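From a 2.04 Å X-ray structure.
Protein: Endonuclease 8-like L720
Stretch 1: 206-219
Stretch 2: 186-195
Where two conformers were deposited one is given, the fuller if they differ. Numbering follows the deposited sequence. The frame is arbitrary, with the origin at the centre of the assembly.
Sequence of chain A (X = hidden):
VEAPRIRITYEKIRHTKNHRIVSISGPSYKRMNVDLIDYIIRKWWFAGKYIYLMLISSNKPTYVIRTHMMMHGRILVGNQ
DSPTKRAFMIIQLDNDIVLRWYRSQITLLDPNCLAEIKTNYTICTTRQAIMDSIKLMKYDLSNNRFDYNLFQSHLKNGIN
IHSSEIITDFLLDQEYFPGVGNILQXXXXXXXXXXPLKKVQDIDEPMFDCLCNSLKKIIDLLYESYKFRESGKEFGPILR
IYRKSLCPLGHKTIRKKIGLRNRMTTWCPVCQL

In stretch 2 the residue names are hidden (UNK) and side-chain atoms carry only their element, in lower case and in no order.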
# COMPACT_ATOMS: atom_id res chain seq x y z
N PRO A 206 -26.37 4.27 -0.06
CA PRO A 206 -25.89 4.63 1.28
C PRO A 206 -24.85 3.67 1.84
O PRO A 206 -24.05 4.07 2.69
CB PRO A 206 -27.17 4.57 2.13
CG PRO A 206 -28.08 3.67 1.39
CD PRO A 206 -27.81 3.93 -0.05
N MET A 207 -24.84 2.42 1.38
CA MET A 207 -23.92 1.43 1.93
C MET A 207 -22.52 1.47 1.31
O MET A 207 -21.54 1.10 1.96
CB MET A 207 -24.51 0.02 1.85
CG MET A 207 -25.68 -0.19 2.79
SD MET A 207 -25.36 0.43 4.46
CE MET A 207 -24.03 -0.65 4.97
N PHE A 208 -22.42 1.85 0.05
CA PHE A 208 -21.11 2.12 -0.53
C PHE A 208 -20.46 3.34 0.10
O PHE A 208 -19.27 3.38 0.34
CB PHE A 208 -21.15 2.22 -2.04
CG PHE A 208 -20.55 1.04 -2.72
CD1 PHE A 208 -19.20 0.80 -2.65
CD2 PHE A 208 -21.35 0.15 -3.40
CE1 PHE A 208 -18.64 -0.30 -3.25
CE2 PHE A 208 -20.80 -0.95 -4.01
CZ PHE A 208 -19.45 -1.18 -3.93
N ASP A 209 -21.27 4.35 0.36
CA ASP A 209 -20.80 5.53 1.06
C ASP A 209 -20.39 5.12 2.46
O ASP A 209 -19.39 5.59 3.00
CB ASP A 209 -21.90 6.60 1.12
CG ASP A 209 -21.45 7.86 1.83
OD1 ASP A 209 -20.79 8.70 1.19
OD2 ASP A 209 -21.76 8.01 3.03
N CYS A 210 -21.16 4.21 3.05
CA CYS A 210 -20.89 3.68 4.37
C CYS A 210 -19.54 2.95 4.42
O CYS A 210 -18.77 3.12 5.36
CB CYS A 210 -22.01 2.74 4.81
SG CYS A 210 -22.00 2.32 6.56
N LEU A 211 -19.28 2.14 3.39
CA LEU A 211 -18.02 1.40 3.30
C LEU A 211 -16.80 2.32 3.20
O LEU A 211 -15.78 2.07 3.84
CB LEU A 211 -18.04 0.45 2.09
CG LEU A 211 -18.58 -0.96 2.33
CD1 LEU A 211 -18.56 -1.76 1.04
CD2 LEU A 211 -17.77 -1.65 3.41
N CYS A 212 -16.92 3.36 2.39
CA CYS A 212 -15.82 4.31 2.21
C CYS A 212 -15.52 5.07 3.49
O CYS A 212 -14.36 5.29 3.83
CB CYS A 212 -16.13 5.28 1.07
SG CYS A 212 -16.26 4.49 -0.55
N ASN A 213 -16.56 5.47 4.21
CA ASN A 213 -16.38 6.15 5.48
C ASN A 213 -15.74 5.23 6.51
O ASN A 213 -14.88 5.66 7.29
CB ASN A 213 -17.72 6.68 6.01
CG ASN A 213 -18.25 7.85 5.20
OD1 ASN A 213 -19.33 7.78 4.62
ND2 ASN A 213 -17.49 8.93 5.16
N SER A 214 -16.15 3.97 6.51
CA SER A 214 -15.60 2.98 7.42
C SER A 214 -14.13 2.72 7.14
O SER A 214 -13.31 2.67 8.06
CB SER A 214 -16.38 1.66 7.32
OG SER A 214 -15.82 0.67 8.15
N LEU A 215 -13.79 2.56 5.86
CA LEU A 215 -12.41 2.34 5.46
C LEU A 215 -11.50 3.47 5.92
O LEU A 215 -10.45 3.23 6.52
CB LEU A 215 -12.31 2.18 3.94
CG LEU A 215 -12.76 0.84 3.35
CD1 LEU A 215 -12.87 0.94 1.84
CD2 LEU A 215 -11.78 -0.26 3.75
N LYS A 216 -11.92 4.71 5.67
CA LYS A 216 -11.11 5.86 6.05
C LYS A 216 -11.01 6.00 7.57
O LYS A 216 -9.98 6.42 8.09
CB LYS A 216 -11.63 7.15 5.41
CG LYS A 216 -10.65 8.30 5.49
CD LYS A 216 -11.04 9.45 4.57
CE LYS A 216 -9.95 10.51 4.54
NZ LYS A 216 -10.33 11.67 3.68
N LYS A 217 -12.08 5.64 8.28
CA LYS A 217 -12.10 5.72 9.73
C LYS A 217 -11.08 4.77 10.36
O LYS A 217 -10.32 5.15 11.25
CB LYS A 217 -13.50 5.42 10.27
CG LYS A 217 -13.64 5.61 11.77
CD LYS A 217 -13.76 4.28 12.50
CE LYS A 217 -14.95 3.48 11.99
NZ LYS A 217 -15.12 2.21 12.74
N ILE A 218 -11.07 3.53 9.88
CA ILE A 218 -10.14 2.51 10.36
C ILE A 218 -8.69 2.87 10.03
O ILE A 218 -7.79 2.66 10.85
CB ILE A 218 -10.49 1.12 9.79
CG1 ILE A 218 -11.92 0.74 10.18
CG2 ILE A 218 -9.51 0.07 10.28
CD1 ILE A 218 -12.44 -0.50 9.50
N ILE A 219 -8.47 3.43 8.84
CA ILE A 219 -7.15 3.91 8.46
C ILE A 219 -6.70 5.03 9.40
O ILE A 219 -5.54 5.07 9.82
CB ILE A 219 -7.12 4.39 7.00
CG1 ILE A 219 -7.27 3.21 6.05
CG2 ILE A 219 -5.83 5.15 6.70
CD1 ILE A 219 -7.46 3.60 4.60
N UNK A 186 -12.05 -6.52 5.48
CA UNK A 186 -12.95 -7.31 6.31
C UNK A 186 -13.39 -6.58 7.58
O UNK A 186 -14.49 -6.79 8.07
o UNK A 186 -10.49 -10.78 8.36
c UNK A 186 -10.35 -10.00 7.43
n UNK A 186 -9.59 -10.28 6.37
c UNK A 186 -11.05 -8.65 7.42
c UNK A 186 -12.34 -8.68 6.64
N UNK A 187 -12.52 -5.71 8.10
CA UNK A 187 -12.89 -4.87 9.24
C UNK A 187 -13.98 -3.88 8.84
O UNK A 187 -14.91 -3.63 9.60
o UNK A 187 -10.99 -6.51 12.40
o UNK A 187 -12.09 -4.62 12.51
c UNK A 187 -10.72 -4.98 10.60
c UNK A 187 -11.31 -5.40 11.93
c UNK A 187 -11.67 -4.13 9.78
N UNK A 188 -13.85 -3.33 7.63
CA UNK A 188 -14.83 -2.38 7.13
C UNK A 188 -16.16 -3.06 6.85
O UNK A 188 -17.23 -2.52 7.14
c UNK A 188 -14.32 -1.70 5.87
N UNK A 189 -16.10 -4.26 6.28
CA UNK A 189 -17.30 -5.02 5.95
C UNK A 189 -18.10 -5.39 7.20
O UNK A 189 -19.33 -5.37 7.18
c UNK A 189 -16.96 -6.26 5.13
c UNK A 189 -16.18 -7.26 2.96
c UNK A 189 -16.67 -6.00 3.65
c UNK A 189 -17.91 -5.45 2.96
N UNK A 190 -17.40 -5.71 8.29
CA UNK A 190 -18.08 -5.99 9.54
C UNK A 190 -18.68 -4.72 10.14
O UNK A 190 -19.78 -4.74 10.68
c UNK A 190 -17.53 -5.93 12.96
c UNK A 190 -18.77 -7.78 12.12
o UNK A 190 -19.73 -7.20 15.57
c UNK A 190 -19.10 -7.06 14.36
c UNK A 190 -19.40 -7.92 13.33
c UNK A 190 -17.14 -6.64 10.57
c UNK A 190 -18.16 -6.06 14.19
c UNK A 190 -17.81 -6.79 11.91
N UNK A 191 -17.93 -3.63 10.04
CA UNK A 191 -18.36 -2.34 10.57
C UNK A 191 -19.66 -1.88 9.90
O UNK A 191 -20.46 -1.17 10.51
o UNK A 191 -18.11 -0.14 12.26
c UNK A 191 -17.46 -0.06 11.21
o UNK A 191 -16.94 1.01 10.81
c UNK A 191 -17.26 -1.30 10.37
N UNK A 192 -19.84 -2.28 8.65
CA UNK A 192 -21.01 -1.88 7.87
C UNK A 192 -22.04 -2.99 7.73
O UNK A 192 -23.01 -2.85 6.99
c UNK A 192 -20.58 -1.38 6.49
s UNK A 192 -19.42 -0.01 6.52
N UNK A 193 -21.81 -4.10 8.44
CA UNK A 193 -22.74 -5.24 8.44
C UNK A 193 -23.03 -5.76 7.04
O UNK A 193 -24.17 -6.08 6.71
c UNK A 193 -23.87 -4.65 10.66
c UNK A 193 -26.36 -4.74 11.03
c UNK A 193 -25.08 -3.96 11.27
c UNK A 193 -24.04 -4.87 9.16
n UNK A 193 -26.32 -6.10 11.63
N UNK A 194 -22.00 -5.83 6.21
CA UNK A 194 -22.14 -6.31 4.84
C UNK A 194 -21.45 -7.66 4.66
O UNK A 194 -20.29 -7.82 5.04
c UNK A 194 -21.81 -2.93 2.95
c UNK A 194 -22.30 -3.97 3.93
c UNK A 194 -21.65 -5.86 2.41
c UNK A 194 -21.57 -5.30 3.83
N UNK A 195 -22.17 -8.62 4.10
CA UNK A 195 -21.61 -9.95 3.85
C UNK A 195 -20.56 -9.86 2.74
O UNK A 195 -20.83 -9.31 1.67
c UNK A 195 -23.44 -13.23 2.77
c UNK A 195 -22.35 -12.41 3.43
c UNK A 195 -22.07 -12.91 4.84
c UNK A 195 -22.72 -10.92 3.45

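Position 186 carries three side-chain carbons in a row, the third bearing one oxygen and one nitrogen: a primary amide on a two-carbon stem. It lies out of reach of stretch 1. This is Gln 186, and its amide is hydrogen-bonded elsewhere in the structure.

Position 187 has the same three-carbon length, but the last carbon holds two oxygens, a carboxylate. Its CB approaches CD1 of Ile 218 at 3.7 Å. This is Glu 187; both carboxylate oxygens are satisfied elsewhere in the structure, and the contact to Ile 218 is made through CB.

At position 188 a single carbon follows CA. This CB points toward the other helix and sits as a knob among Leu 211, Ser 214, Leu 215 and Ile 218, with CD2 of Leu 215 3.6 Å from it. The residue is Ala 188. The backbones come nearest here, CA of Ser 214 to CA of Ala 188 being 5.4 Å.

Position 189 shows four carbons forked at the second. Its CA-to-CB bond points away from stretch 1, yet the end comes nearer, and one carbon of the fork meets CD2 of Leu 211 at 3.8 Å. This is the pattern of Leu 189, and the carbon is its CD2.

Position 190 has one carbon and then a six-carbon ring bearing an oxygen. It points away and makes no contact with stretch 1. This is Tyr 190.

Position 191 has two carbons, the second with two oxygens, a short carboxylate. One of the two oxygens lies 2.9 Å from OG of Ser 214 and 2.9 Å from NZ of Lys 217. This is Asp 191. Its OD2 accepts the hydrogen bond from Ser 214 and forms a salt bridge with Lys 217; the other oxygen, OD1, is bonded elsewhere in the structure.

Position 192 ends in sulfur after one carbon. The sulfur packs 3.5 Å from SG of Cys 210 and 3.6 Å from CB of Ser 214, and the backbone O lies 3.2 Å from CE of Met 207. This is Cys 192, the first residue to leave helical geometry.

Position 193 carries four carbons in a row ending in nitrogen; none touches stretch 1. This is Lys 193. Its positive phi and psi, 55° and 41°, mark a turn, and its exposed side chain leads away from the contact.

Position 194 has four carbons forked at the first, one arm two carbons long. The end of that arm lies 3.8 Å from both CE of Met 207 and CG of Leu 211. This is Ile 194, and the atom is its CD1.

Position 195 has four carbons forked at the second, out of reach of stretch 1. This is Leu 195.

The contact works by placing its smallest side chain where the backbones are closest. The helices cross at 126°, with axes 8.8 Å apart, and alanine fills the hole among Leu 211, Ser 214, Leu 215 and Ile 218. One carboxylate oxygen then gathers a hydroxyl and an ammonium from residues three apart, adding polar bonds beside the apolar packing. Beyond the helix end, the chain keeps contributing: Cys 192 and Ile 194 carry the contact along helix 206-219 to Met 207.

Stretch 2 186-195: QEALYDCKIL
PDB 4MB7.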